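Local coordinates for protein aspartate--tRNA(Asp/Asn) ligase (Sulfolobus tokodaii, PDB 1WYD) that probably attaches L-aspartate to both tRNA(Asp) and tRNA(Asn), first activating the amino acid with ATP as aspartyl-adenylate, at residues A132-I136 against E259-L264; L264-P269 against V406-I411; G33-I37 against V48-K52; T43-Q47 against R80-G84. All coordinates share one frame; numbering follows the deposited sequence.

The four contacts fall into two pairs, one in the catalytic region and one in the OB-fold region. All are partly buried, but contacts 1 and 2 are centred about 13 and 12 Å from the chain's centre, contacts 3 and 4 about 41 and 30 Å. Contacts 1 and 2 share L264. Contact 1 combines apolar branches with a salt bridge from partly exposed K135 to buried E260; contact 2 lays a tyrosine ring over helix-end backbone, with some apolar packing beside it. Contacts 3 and 4 share strand 44-50. Contact 3 is regular backbone pairing with a buried apolar side, whereas contact 4 buries the least surface and relies on the exposed R83, a proline and a water.

Contact 1. Residues A132-I136 against E259-L264; sequences AVIKI and EELKIL
K135 and E260 form a salt bridge between the two helices, NZ standing 3.2 Å from OE1; as a hydrogen bond this link is weak. The side chains cross at about a right angle. The lysine chain is bent at chi3 (-81°), which turns CE and NZ toward OE1; CD also lies close to that oxygen. E260 is bent at chi2 (72°) and turns its carboxylate toward the lysine. E259 OE2 adds a second negative group 4.0 Å from K135 NZ, too far for a salt bridge. A leucine in place of K135 would probably leave the E260 carboxylate without its positive mate, beside the like charge of E259.

Nearer the backbone, the aliphatic part of E260 packs on small and branched side chains. Its CB is 3.8 Å from A132 CB and 4.0 Å from I136 CG1, I136 and E260 sliding past each other in opposite directions. I136 and L264 meet tip to tip, their CD1 atoms 3.4 Å apart, tighter than usual for two methyls. The other branch of L264, CD2, comes to 4.3 Å from V133 CG2.

The axes of the two short helical segments approach to 9.4 Å and run roughly antiparallel, at 143°. Helix 401-409 touches V133 and I136, helix 235-256 packs on I136 and L261, and I154 of the second subunit packs on K135.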
# COMPACT_ATOMS: atom_id res chain seq x y z
N ALA B 132 15.09 -0.65 -13.67
CA ALA B 132 13.97 -0.21 -14.52
C ALA B 132 12.65 -0.87 -14.11
O ALA B 132 11.57 -0.25 -14.15
CB ALA B 132 14.26 -0.50 -15.98
N VAL B 133 12.74 -2.13 -13.69
CA VAL B 133 11.57 -2.85 -13.20
C VAL B 133 11.05 -2.20 -11.93
O VAL B 133 9.87 -1.98 -11.78
CB VAL B 133 11.89 -4.36 -12.99
CG1 VAL B 133 10.66 -5.12 -12.53
CG2 VAL B 133 12.41 -4.94 -14.28
N ILE B 134 11.97 -1.85 -11.04
CA ILE B 134 11.61 -1.33 -9.74
C ILE B 134 10.92 0.02 -9.95
O ILE B 134 9.90 0.34 -9.33
CB ILE B 134 12.90 -1.19 -8.90
CG1 ILE B 134 13.45 -2.59 -8.57
CG2 ILE B 134 12.66 -0.31 -7.69
CD1 ILE B 134 14.76 -2.61 -7.74
N LYS B 135 11.48 0.80 -10.86
CA LYS B 135 10.90 2.10 -11.22
C LYS B 135 9.52 2.03 -11.85
O LYS B 135 8.64 2.80 -11.50
CB LYS B 135 11.88 2.90 -12.08
CG LYS B 135 12.99 3.49 -11.23
CD LYS B 135 13.99 4.36 -12.01
CE LYS B 135 15.02 3.54 -12.71
NZ LYS B 135 16.16 4.40 -13.23
N ILE B 136 9.30 1.06 -12.74
CA ILE B 136 8.03 0.94 -13.47
C ILE B 136 6.90 0.52 -12.55
O ILE B 136 5.75 0.99 -12.71
CB ILE B 136 8.17 -0.05 -14.66
CG1 ILE B 136 8.89 0.63 -15.83
CG2 ILE B 136 6.83 -0.62 -15.13
CD1 ILE B 136 9.25 -0.33 -16.96
N GLU B 259 12.58 5.96 -20.68
CA GLU B 259 13.97 5.54 -20.49
C GLU B 259 14.04 4.09 -19.98
O GLU B 259 14.88 3.31 -20.44
CB GLU B 259 14.68 6.57 -19.58
CG GLU B 259 16.14 6.31 -19.22
CD GLU B 259 16.47 6.61 -17.74
OE1 GLU B 259 16.39 7.80 -17.32
OE2 GLU B 259 16.82 5.64 -16.99
N GLU B 260 13.12 3.73 -19.10
CA GLU B 260 13.09 2.41 -18.48
C GLU B 260 12.68 1.36 -19.51
O GLU B 260 13.33 0.32 -19.62
CB GLU B 260 12.16 2.41 -17.26
CG GLU B 260 12.76 3.03 -15.99
CD GLU B 260 12.89 4.55 -16.02
OE1 GLU B 260 13.74 5.08 -15.23
OE2 GLU B 260 12.18 5.21 -16.81
N LEU B 261 11.66 1.66 -20.29
CA LEU B 261 11.27 0.81 -21.41
C LEU B 261 12.40 0.62 -22.44
O LEU B 261 12.57 -0.49 -23.03
CB LEU B 261 10.02 1.37 -22.08
CG LEU B 261 8.71 1.23 -21.31
CD1 LEU B 261 7.64 2.07 -21.95
CD2 LEU B 261 8.25 -0.24 -21.25
N LYS B 262 13.15 1.69 -22.66
CA LYS B 262 14.31 1.69 -23.54
C LYS B 262 15.33 0.66 -23.03
O LYS B 262 15.67 -0.26 -23.75
CB LYS B 262 14.88 3.10 -23.65
CG LYS B 262 15.67 3.40 -24.90
CD LYS B 262 16.83 4.39 -24.63
CE LYS B 262 17.86 4.37 -25.79
NZ LYS B 262 19.03 5.28 -25.62
N ILE B 263 15.76 0.79 -21.78
CA ILE B 263 16.63 -0.22 -21.15
C ILE B 263 16.08 -1.65 -21.27
O ILE B 263 16.85 -2.61 -21.39
CB ILE B 263 16.87 0.14 -19.68
CG1 ILE B 263 17.83 1.34 -19.59
CG2 ILE B 263 17.34 -1.08 -18.84
CD1 ILE B 263 17.49 2.28 -18.48
N LEU B 264 14.76 -1.79 -21.27
CA LEU B 264 14.09 -3.09 -21.34
C LEU B 264 13.79 -3.65 -22.75
O LEU B 264 13.34 -4.80 -22.89
CB LEU B 264 12.78 -3.01 -20.52
CG LEU B 264 12.92 -2.90 -19.00
CD1 LEU B 264 11.61 -2.40 -18.34
CD2 LEU B 264 13.41 -4.21 -18.39

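Contact 2. Residues L264-P269 against V406-I411; sequences LNYEPP and VMLTGI
Y266 OH is held by two groups: it donates to M407 O at 2.9 Å and is hydrogen-bonded to Y348 OH. Toward M407 the hydroxyl sits above the carbonyl plane, 58° out of it, so the bond does not use a lone-pair direction; seen from the ring, however, M407 O lies in plane at the edge. Y266 reaches this position because its CG is anti to the backbone N (chi1 -173°), which carries the ring across the end of the helix.

One ring face is covered by backbone. The T409-G410 peptide lies over it: T409 C is offset toward the rim, and G410 N is 3.2 Å above the ring plane, over its centre. G410 CA makes a CH-pi contact 3.5 Å from the centroid. G410 has positive phi, and a CB there would collide with Y266 CD1, so glycine is what lets the ring approach. A phenylalanine in place of Y266 would probably keep the ring over the G410 backbone but leave M407 O and Y348 OH without the hydroxyl that joins them.

Strand 394-400 followed by helix 401-409 is the motif 3 arrangement of class II synthetases, whose residues 400-403 are predicted to bind ATP; Y266 covers the far end of that helix. There T409 OG1 accepts from I411 N at 3.3 Å in an ST turn, and also bonds to M405 O. P269 crosses M407 obliquely, CG to CE 3.4 Å, a tight pair. L264 adds CD1 against T409 CB (4.2 Å), while its CD2 meets I411 CD1 at 4.4 Å.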
# COMPACT_ATOMS: atom_id res chain seq x y z
N LEU B 264 14.76 -1.79 -21.27
CA LEU B 264 14.09 -3.09 -21.34
C LEU B 264 13.79 -3.65 -22.75
O LEU B 264 13.34 -4.80 -22.89
CB LEU B 264 12.78 -3.01 -20.52
CG LEU B 264 12.92 -2.90 -19.00
CD1 LEU B 264 11.61 -2.40 -18.34
CD2 LEU B 264 13.41 -4.21 -18.39
N ASN B 265 14.02 -2.84 -23.78
CA ASN B 265 13.65 -3.19 -25.17
C ASN B 265 12.21 -3.64 -25.29
O ASN B 265 11.91 -4.68 -25.86
CB ASN B 265 14.58 -4.27 -25.70
CG ASN B 265 16.01 -3.89 -25.57
OD1 ASN B 265 16.54 -3.15 -26.41
ND2 ASN B 265 16.65 -4.34 -24.51
N TYR B 266 11.30 -2.85 -24.74
CA TYR B 266 9.95 -3.35 -24.55
C TYR B 266 8.94 -2.22 -24.76
O TYR B 266 9.19 -1.07 -24.43
CB TYR B 266 9.79 -4.03 -23.15
CG TYR B 266 8.44 -4.70 -22.98
CD1 TYR B 266 8.15 -5.91 -23.61
CD2 TYR B 266 7.44 -4.08 -22.24
CE1 TYR B 266 6.91 -6.49 -23.49
CE2 TYR B 266 6.19 -4.64 -22.10
CZ TYR B 266 5.92 -5.85 -22.72
OH TYR B 266 4.65 -6.39 -22.57
N GLU B 267 7.80 -2.59 -25.32
CA GLU B 267 6.70 -1.67 -25.59
C GLU B 267 5.45 -2.35 -25.06
O GLU B 267 5.07 -3.38 -25.59
CB GLU B 267 6.60 -1.45 -27.10
CG GLU B 267 5.37 -0.67 -27.58
CD GLU B 267 5.51 0.85 -27.38
OE1 GLU B 267 6.53 1.29 -26.78
OE2 GLU B 267 4.58 1.61 -27.82
N PRO B 268 4.85 -1.83 -24.00
CA PRO B 268 3.59 -2.41 -23.48
C PRO B 268 2.48 -2.37 -24.53
O PRO B 268 2.48 -1.47 -25.36
CB PRO B 268 3.24 -1.52 -22.29
CG PRO B 268 4.15 -0.36 -22.35
CD PRO B 268 5.30 -0.67 -23.22
N PRO B 269 1.54 -3.30 -24.51
CA PRO B 269 0.47 -3.29 -25.52
C PRO B 269 -0.33 -1.99 -25.50
O PRO B 269 -0.30 -1.28 -24.49
CB PRO B 269 -0.43 -4.46 -25.09
CG PRO B 269 -0.07 -4.66 -23.67
CD PRO B 269 1.40 -4.43 -23.57
N VAL B 406 4.44 -8.17 -16.01
CA VAL B 406 4.79 -8.87 -17.24
C VAL B 406 4.30 -8.09 -18.46
O VAL B 406 5.02 -7.93 -19.46
CB VAL B 406 4.16 -10.26 -17.30
CG1 VAL B 406 4.41 -10.91 -18.66
CG2 VAL B 406 4.71 -11.14 -16.16
N MET B 407 3.06 -7.61 -18.38
CA MET B 407 2.48 -6.79 -19.42
C MET B 407 3.21 -5.43 -19.54
O MET B 407 3.23 -4.80 -20.61
CB MET B 407 0.95 -6.64 -19.15
CG MET B 407 0.23 -5.66 -20.03
SD MET B 407 -1.43 -5.30 -19.42
CE MET B 407 -2.15 -4.96 -21.03
N LEU B 408 3.82 -4.97 -18.47
CA LEU B 408 4.50 -3.68 -18.52
C LEU B 408 6.01 -3.71 -18.74
O LEU B 408 6.63 -2.64 -18.85
CB LEU B 408 4.18 -2.83 -17.29
CG LEU B 408 2.72 -2.59 -16.93
CD1 LEU B 408 2.72 -1.93 -15.59
CD2 LEU B 408 2.07 -1.65 -17.99
N THR B 409 6.62 -4.89 -18.83
CA THR B 409 8.08 -4.95 -18.94
C THR B 409 8.56 -5.97 -19.96
O THR B 409 9.66 -5.86 -20.48
CB THR B 409 8.69 -5.32 -17.58
OG1 THR B 409 8.09 -6.55 -17.14
CG2 THR B 409 8.30 -4.30 -16.54
N GLY B 410 7.74 -6.99 -20.21
CA GLY B 410 8.18 -8.10 -21.02
C GLY B 410 8.83 -9.24 -20.24
O GLY B 410 8.99 -10.35 -20.81
N ILE B 411 9.19 -9.00 -18.98
CA ILE B 411 9.82 -10.08 -18.19
C ILE B 411 8.87 -11.24 -17.99
O ILE B 411 7.76 -11.07 -17.48
CB ILE B 411 10.42 -9.59 -16.84
CG1 ILE B 411 11.61 -8.69 -17.10
CG2 ILE B 411 10.87 -10.78 -15.98
CD1 ILE B 411 11.69 -7.59 -16.13

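Contact 3. Residues G33-I37 against V48-K52; sequences GKKFI and VVVDK
The F36 ring lies alongside V49 with both side chains pointing the same way, CE2 being 3.7 Å from V49 CG2 and 3.8 Å from V49 CG1. F36 CG is anti to the carbonyl carbon (chi1 -72°), which tips the ring across to the neighbouring strand so that CE2 meets both methyls of V49.

Around this non-hydrogen-bonded pair sit two hydrogen-bonded ones, evidence for a regular antiparallel hairpin. K35 N donates to V50 O at 3.0 Å, nearly straight at 173°, and V50 N returns a bond to K35 O in the carbonyl plane. I37 and V48 exchange the same pair, the shorter being V48 N to I37 O at 2.7 Å.

On the other side of the sheet from F36, I37 CD1 touches both V50 CG2 (4.0 Å) and V48 CG2 (4.1 Å). K35 also starts on this side, but its NZ leads off to a salt bridge with D30.

Strands 34-41 and 44-50 form this hairpin of the OB fold. Strand 18-31 flanks it through F36, strand 85-89 through V49, and helix 57-60 packs against K35, V50 and K52.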
# COMPACT_ATOMS: atom_id res chain seq x y z
N GLY B 33 47.09 6.79 -19.78
CA GLY B 33 47.43 7.35 -18.48
C GLY B 33 46.27 8.07 -17.79
O GLY B 33 46.46 8.67 -16.73
N LYS B 34 45.08 8.03 -18.37
CA LYS B 34 43.88 8.55 -17.70
C LYS B 34 43.02 7.42 -17.15
O LYS B 34 42.93 6.35 -17.74
CB LYS B 34 43.04 9.41 -18.65
CG LYS B 34 43.68 10.73 -18.97
CD LYS B 34 42.93 11.44 -20.07
CE LYS B 34 43.14 12.94 -19.95
NZ LYS B 34 44.57 13.30 -19.65
N LYS B 35 42.41 7.68 -15.99
CA LYS B 35 41.49 6.76 -15.35
C LYS B 35 40.07 7.19 -15.64
O LYS B 35 39.69 8.33 -15.37
CB LYS B 35 41.71 6.73 -13.83
CG LYS B 35 40.77 5.75 -13.11
CD LYS B 35 41.40 5.13 -11.86
CE LYS B 35 42.78 4.49 -12.13
NZ LYS B 35 42.70 3.04 -12.48
N PHE B 36 39.29 6.27 -16.18
CA PHE B 36 37.90 6.56 -16.46
C PHE B 36 37.00 5.85 -15.45
O PHE B 36 37.09 4.64 -15.30
CB PHE B 36 37.58 6.16 -17.89
CG PHE B 36 38.18 7.06 -18.92
CD1 PHE B 36 39.40 6.76 -19.50
CD2 PHE B 36 37.53 8.22 -19.31
CE1 PHE B 36 39.97 7.60 -20.47
CE2 PHE B 36 38.09 9.07 -20.28
CZ PHE B 36 39.32 8.76 -20.85
N ILE B 37 36.16 6.59 -14.75
CA ILE B 37 35.20 5.98 -13.85
C ILE B 37 33.80 6.19 -14.37
O ILE B 37 33.36 7.33 -14.43
CB ILE B 37 35.31 6.58 -12.41
CG1 ILE B 37 36.77 6.68 -11.96
CG2 ILE B 37 34.52 5.73 -11.43
CD1 ILE B 37 36.93 7.38 -10.65
N VAL B 48 33.34 9.90 -15.38
CA VAL B 48 34.28 10.81 -14.78
C VAL B 48 35.69 10.48 -15.24
O VAL B 48 36.02 9.32 -15.49
CB VAL B 48 34.11 10.99 -13.19
CG1 VAL B 48 32.91 10.24 -12.65
CG2 VAL B 48 35.38 10.72 -12.36
N VAL B 49 36.50 11.51 -15.39
CA VAL B 49 37.90 11.38 -15.78
C VAL B 49 38.82 11.87 -14.64
O VAL B 49 38.53 12.85 -13.96
CB VAL B 49 38.18 12.11 -17.14
CG1 VAL B 49 39.50 11.63 -17.79
CG2 VAL B 49 37.04 11.91 -18.13
N VAL B 50 39.91 11.14 -14.43
CA VAL B 50 40.95 11.52 -13.49
C VAL B 50 42.24 11.46 -14.28
O VAL B 50 42.73 10.36 -14.58
CB VAL B 50 41.07 10.54 -12.28
CG1 VAL B 50 41.66 11.24 -11.08
CG2 VAL B 50 39.73 9.91 -11.92
N ASP B 51 42.78 12.61 -14.66
CA ASP B 51 44.05 12.62 -15.36
C ASP B 51 45.21 12.48 -14.38
O ASP B 51 45.01 12.58 -13.17
CB ASP B 51 44.23 13.81 -16.34
CG ASP B 51 43.90 15.16 -15.73
OD1 ASP B 51 44.35 15.42 -14.59
OD2 ASP B 51 43.22 16.03 -16.34
N LYS B 52 46.39 12.21 -14.93
CA LYS B 52 47.58 11.90 -14.14
C LYS B 52 47.89 12.92 -13.04
O LYS B 52 48.24 12.54 -11.93
CB LYS B 52 48.80 11.72 -15.06
CG LYS B 52 48.88 10.33 -15.74
CD LYS B 52 49.60 9.28 -14.86
CE LYS B 52 49.37 7.84 -15.35
NZ LYS B 52 50.12 6.80 -14.54

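Contact 4. Residues T43-Q47 against R80-G84; sequences TGLGQ and RAPRG
R83, P82 and Q47 supply most of the buried surface. R83 reaches to strand 44-47 and gives NH2 to L45 O at 2.8 Å, with an N-H...O angle of 139°. The oxygen is close to the guanidinium plane, 9° out of it, so the arginine meets it edge-on; the donor, in contrast, stands well above the carbonyl plane of L45, 51° out of it. R83 is bent at chi3, which turns the guanidinium toward the strand.

A water takes the second position on this nitrogen. It accepts from R83 NH2 at 3.1 Å and from L45 N at 2.9 Å, so the backbone N and O of L45 are both linked to one arginine nitrogen, one bond direct and one through solvent. At G44, next to L45, any CB would be jammed against the carbonyl oxygen of T43, and it would stand 3.4 Å from R83 NH2. The side chain of R83 also touches I7 and A8.

P82 packs on the neighbouring part of the strand, crossing Q47 at about a right angle. Its CD is 3.9 Å from Q47 CB and its CG 4.0 Å from the same atom, a carbon-to-carbon contact. Beyond CB the Q47 chain, CG anti to the backbone N, extends on, and its CD is 4.0 Å from P82 CD. A81 adds a small buried area next to P82.

In OB-fold terms the loop joining strands 68-77 and 85-89, the fourth and fifth strands, folds here over the start of the third, 44-50, which pairs in parallel with the fifth in closing the barrel.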
# COMPACT_ATOMS: atom_id res chain seq x y z
N THR B 43 19.78 8.39 -11.07
CA THR B 43 19.37 8.90 -12.42
C THR B 43 20.04 8.22 -13.60
O THR B 43 19.56 8.32 -14.73
CB THR B 43 19.58 10.41 -12.57
OG1 THR B 43 20.99 10.71 -12.46
CG2 THR B 43 18.88 11.19 -11.48
N GLY B 44 21.17 7.56 -13.35
CA GLY B 44 21.81 6.72 -14.35
C GLY B 44 23.30 6.80 -14.23
O GLY B 44 23.86 6.91 -13.12
N LEU B 45 23.95 6.76 -15.39
CA LEU B 45 25.39 6.54 -15.49
C LEU B 45 26.09 7.75 -16.07
O LEU B 45 25.77 8.20 -17.17
CB LEU B 45 25.65 5.33 -16.38
CG LEU B 45 25.02 4.03 -15.90
CD1 LEU B 45 24.92 3.02 -17.03
CD2 LEU B 45 25.83 3.45 -14.70
N GLY B 46 27.05 8.29 -15.33
CA GLY B 46 27.92 9.31 -15.85
C GLY B 46 29.33 8.81 -16.10
O GLY B 46 29.65 7.66 -15.80
N GLN B 47 30.17 9.68 -16.65
CA GLN B 47 31.57 9.36 -16.94
C GLN B 47 32.41 10.37 -16.21
O GLN B 47 32.22 11.56 -16.38
CB GLN B 47 31.84 9.47 -18.46
CG GLN B 47 33.27 9.18 -18.92
CD GLN B 47 33.38 9.07 -20.45
OE1 GLN B 47 33.83 10.01 -21.13
NE2 GLN B 47 32.97 7.92 -20.99
N ARG B 80 31.13 13.25 -27.62
CA ARG B 80 31.64 11.88 -27.65
C ARG B 80 31.36 11.19 -26.31
O ARG B 80 31.52 9.97 -26.18
CB ARG B 80 33.15 11.86 -27.98
N ALA B 81 30.92 11.97 -25.31
CA ALA B 81 30.68 11.48 -23.96
C ALA B 81 29.17 11.41 -23.63
O ALA B 81 28.38 12.07 -24.31
CB ALA B 81 31.39 12.39 -22.97
N PRO B 82 28.79 10.64 -22.60
CA PRO B 82 27.37 10.41 -22.28
C PRO B 82 26.60 11.70 -22.07
O PRO B 82 27.08 12.59 -21.34
CB PRO B 82 27.43 9.64 -20.95
CG PRO B 82 28.75 9.02 -20.92
CD PRO B 82 29.67 9.96 -21.63
N ARG B 83 25.42 11.81 -22.69
CA ARG B 83 24.60 13.03 -22.59
C ARG B 83 25.40 14.29 -22.93
O ARG B 83 25.02 15.40 -22.56
CB ARG B 83 24.07 13.20 -21.17
CG ARG B 83 22.83 12.42 -20.80
CD ARG B 83 22.55 12.49 -19.29
NE ARG B 83 23.19 11.36 -18.61
CZ ARG B 83 22.53 10.29 -18.18
NH1 ARG B 83 21.21 10.21 -18.34
NH2 ARG B 83 23.20 9.31 -17.59
N GLY B 84 26.53 14.09 -23.61
CA GLY B 84 27.39 15.20 -24.01
C GLY B 84 28.36 15.75 -22.97
O GLY B 84 28.99 16.77 -23.22
O HOH W 1 22.27 6.34 -17.72